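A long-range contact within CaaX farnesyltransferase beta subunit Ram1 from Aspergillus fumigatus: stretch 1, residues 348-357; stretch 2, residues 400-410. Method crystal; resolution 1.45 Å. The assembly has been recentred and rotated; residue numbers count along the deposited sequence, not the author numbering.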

# COMPACT_ATOMS: atom_id res chain seq x y z
N ARG B 348 -5.04 10.96 6.40
CA ARG B 348 -4.40 9.77 6.99
C ARG B 348 -3.74 10.05 8.33
O ARG B 348 -3.52 9.12 9.12
CB ARG B 348 -3.29 9.21 6.05
CG ARG B 348 -3.77 8.90 4.60
CD ARG B 348 -4.38 7.45 4.41
NE ARG B 348 -5.30 7.10 5.49
CZ ARG B 348 -6.52 7.60 5.64
NH1 ARG B 348 -7.25 7.26 6.72
NH2 ARG B 348 -6.99 8.46 4.73
N GLN B 349 -3.39 11.32 8.60
CA GLN B 349 -2.60 11.60 9.80
C GLN B 349 -3.54 11.97 10.96
O GLN B 349 -4.48 12.76 10.75
CB GLN B 349 -1.68 12.81 9.50
CG GLN B 349 -0.58 12.93 10.54
CD GLN B 349 0.49 13.90 10.13
OE1 GLN B 349 0.27 14.76 9.26
NE2 GLN B 349 1.65 13.78 10.78
N TYR B 350 -3.26 11.41 12.14
CA TYR B 350 -4.11 11.65 13.34
C TYR B 350 -3.33 12.43 14.41
O TYR B 350 -2.11 12.36 14.46
CB TYR B 350 -4.49 10.29 13.98
CG TYR B 350 -5.34 9.37 13.11
CD1 TYR B 350 -5.90 9.77 11.90
CD2 TYR B 350 -5.61 8.13 13.61
CE1 TYR B 350 -6.72 8.84 11.15
CE2 TYR B 350 -6.41 7.21 12.87
CZ TYR B 350 -6.91 7.59 11.66
OH TYR B 350 -7.70 6.74 10.90
N ALA B 351 -4.08 13.10 15.27
CA ALA B 351 -3.51 13.65 16.54
C ALA B 351 -4.36 13.08 17.63
O ALA B 351 -5.56 12.93 17.44
CB ALA B 351 -3.57 15.18 16.55
N PRO B 352 -3.78 12.71 18.79
CA PRO B 352 -2.41 13.07 19.18
C PRO B 352 -1.33 12.12 18.68
O PRO B 352 -0.14 12.42 18.83
CB PRO B 352 -2.47 13.01 20.76
CG PRO B 352 -3.53 11.92 20.97
CD PRO B 352 -4.59 12.20 19.92
N GLU B 353 -1.67 10.94 18.11
CA GLU B 353 -0.61 9.98 17.79
C GLU B 353 0.46 10.56 16.88
O GLU B 353 1.65 10.27 17.10
CB GLU B 353 -1.22 8.75 17.03
CG GLU B 353 -2.30 8.01 17.80
CD GLU B 353 -3.70 8.45 17.39
OE1 GLU B 353 -4.06 9.63 17.57
OE2 GLU B 353 -4.46 7.59 16.88
N GLY B 354 0.07 11.33 15.86
CA GLY B 354 1.00 11.96 14.92
C GLY B 354 1.31 11.10 13.71
O GLY B 354 1.80 11.67 12.74
N GLY B 355 1.13 9.78 13.79
CA GLY B 355 1.40 8.93 12.63
C GLY B 355 0.25 8.83 11.65
O GLY B 355 -0.76 9.57 11.73
N PHE B 356 0.46 7.95 10.67
CA PHE B 356 -0.53 7.78 9.61
C PHE B 356 -1.22 6.46 9.74
O PHE B 356 -0.62 5.41 10.02
CB PHE B 356 0.14 7.76 8.21
CG PHE B 356 0.97 8.99 7.90
CD1 PHE B 356 0.41 10.26 7.89
CD2 PHE B 356 2.28 8.82 7.54
CE1 PHE B 356 1.19 11.38 7.55
CE2 PHE B 356 3.05 9.93 7.13
CZ PHE B 356 2.52 11.20 7.14
N SER B 357 -2.51 6.46 9.46
CA SER B 357 -3.31 5.24 9.23
C SER B 357 -3.32 4.91 7.73
O SER B 357 -3.00 5.72 6.87
CB SER B 357 -4.79 5.51 9.62
OG SER B 357 -5.37 6.53 8.82
N LEU B 400 2.64 19.32 3.03
CA LEU B 400 1.22 19.46 3.27
C LEU B 400 0.67 18.59 4.41
O LEU B 400 -0.52 18.47 4.55
CB LEU B 400 0.44 19.24 1.94
CG LEU B 400 0.78 20.31 0.87
CD1 LEU B 400 -0.04 19.97 -0.40
CD2 LEU B 400 0.49 21.73 1.33
N TYR B 401 1.56 17.99 5.19
CA TYR B 401 1.25 17.15 6.34
C TYR B 401 2.16 17.67 7.47
O TYR B 401 2.98 18.57 7.26
CB TYR B 401 1.55 15.65 6.07
CG TYR B 401 3.02 15.39 5.84
CD1 TYR B 401 3.64 15.68 4.65
CD2 TYR B 401 3.76 14.79 6.85
CE1 TYR B 401 5.01 15.44 4.45
CE2 TYR B 401 5.14 14.51 6.66
CZ TYR B 401 5.76 14.83 5.46
OH TYR B 401 7.13 14.55 5.33
N SER B 402 2.02 17.08 8.66
CA SER B 402 2.81 17.49 9.83
C SER B 402 4.04 16.61 9.98
O SER B 402 3.97 15.47 10.48
CB SER B 402 1.94 17.42 11.11
OG SER B 402 2.78 17.70 12.24
N ARG B 403 5.21 17.17 9.65
CA ARG B 403 6.46 16.44 9.89
C ARG B 403 6.71 16.25 11.39
O ARG B 403 7.21 15.21 11.82
CB ARG B 403 7.65 17.18 9.23
CG ARG B 403 7.64 17.12 7.69
CD ARG B 403 8.99 17.76 7.10
NE ARG B 403 9.21 19.12 7.47
CZ ARG B 403 10.30 19.58 8.06
NH1 ARG B 403 11.39 18.80 8.32
NH2 ARG B 403 10.33 20.87 8.33
N GLU B 404 6.31 17.24 12.19
CA GLU B 404 6.46 17.13 13.64
C GLU B 404 5.66 15.91 14.13
O GLU B 404 6.18 15.12 14.90
CB GLU B 404 5.90 18.40 14.32
CG GLU B 404 5.85 18.24 15.84
CD GLU B 404 5.45 19.48 16.62
OE1 GLU B 404 5.06 20.48 15.98
OE2 GLU B 404 5.62 19.46 17.87
N GLY B 405 4.38 15.83 13.73
CA GLY B 405 3.57 14.70 14.20
C GLY B 405 4.15 13.35 13.84
O GLY B 405 4.24 12.43 14.67
N LEU B 406 4.60 13.21 12.60
CA LEU B 406 5.13 11.92 12.18
C LEU B 406 6.39 11.56 12.94
O LEU B 406 6.63 10.42 13.32
CB LEU B 406 5.36 11.93 10.66
CG LEU B 406 5.87 10.61 10.13
CD1 LEU B 406 4.86 9.49 10.40
CD2 LEU B 406 6.24 10.71 8.61
N THR B 407 7.23 12.60 13.14
CA THR B 407 8.48 12.39 13.83
C THR B 407 8.25 11.99 15.30
O THR B 407 8.91 11.08 15.83
CB THR B 407 9.31 13.66 13.79
OG1 THR B 407 9.60 13.95 12.42
CG2 THR B 407 10.66 13.42 14.48
N ARG B 408 7.29 12.66 15.95
CA ARG B 408 6.92 12.25 17.31
C ARG B 408 6.43 10.82 17.33
O ARG B 408 6.79 10.05 18.22
CB ARG B 408 5.85 13.17 17.91
CG ARG B 408 6.38 14.60 18.13
CD ARG B 408 5.28 15.44 18.86
NE ARG B 408 5.81 16.81 19.11
CZ ARG B 408 6.65 17.12 20.10
NH1 ARG B 408 6.98 16.21 21.02
NH2 ARG B 408 7.14 18.37 20.14
N TYR B 409 5.53 10.43 16.39
CA TYR B 409 5.05 9.09 16.46
C TYR B 409 6.17 8.08 16.29
O TYR B 409 6.27 7.13 17.04
CB TYR B 409 4.03 8.89 15.33
CG TYR B 409 3.31 7.53 15.44
CD1 TYR B 409 2.58 7.18 16.60
CD2 TYR B 409 3.57 6.53 14.46
CE1 TYR B 409 2.04 5.92 16.75
CE2 TYR B 409 2.98 5.25 14.57
CZ TYR B 409 2.29 4.94 15.74
OH TYR B 409 1.78 3.68 15.92
N ILE B 410 7.07 8.29 15.34
CA ILE B 410 8.14 7.31 15.15
C ILE B 410 9.10 7.27 16.33
O ILE B 410 9.35 6.18 16.89
CB ILE B 410 8.93 7.67 13.86
CG1 ILE B 410 8.03 7.50 12.60
CG2 ILE B 410 10.21 6.79 13.75
CD1 ILE B 410 8.63 8.13 11.36

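The main polar link in this contact is the side-chain amide of Gln 349, which engages the backbone of Ser 402 at both ends. Ser 402 N donates to Gln 349 OE1 (3.0 Å), and Gln 349 NE2 donates to Ser 402 O (2.9 Å); both N-H...acceptor angles are 169°. The second NE2 proton is used within its own stretch, in a nearly linear bond from Gln 349 NE2 to Gly 354 O (2.9 Å), so the buried amide spends both of its protons on backbone carbonyls.

Ser 402 O also accepts from Leu 406 N (3.2 Å) in the first turn of the helix, while Ser 402 OG caps that helix by accepting from Gly 405 N (2.9 Å). Gly 354 O lies equally near Leu 406 N (3.2 Å), but the angle is too poor for a hydrogen bond.

Glycines permit the close backbone approach: the CA atoms of Gly 354 and Gly 405 are 3.8 Å apart, and Gly 354 CA makes a CA-H...O contact with Gly 405 O (3.3 Å). Gly 405 O already accepts the helical hydrogen bond from Tyr 409 N (2.9 Å). A CB on Gly 354 would clash with Gly 405 O, and one on Gly 355 with Tyr 409 CD2. Beside this polar network, Phe 356 CE2 packs against Leu 406 CD2 (3.6 Å).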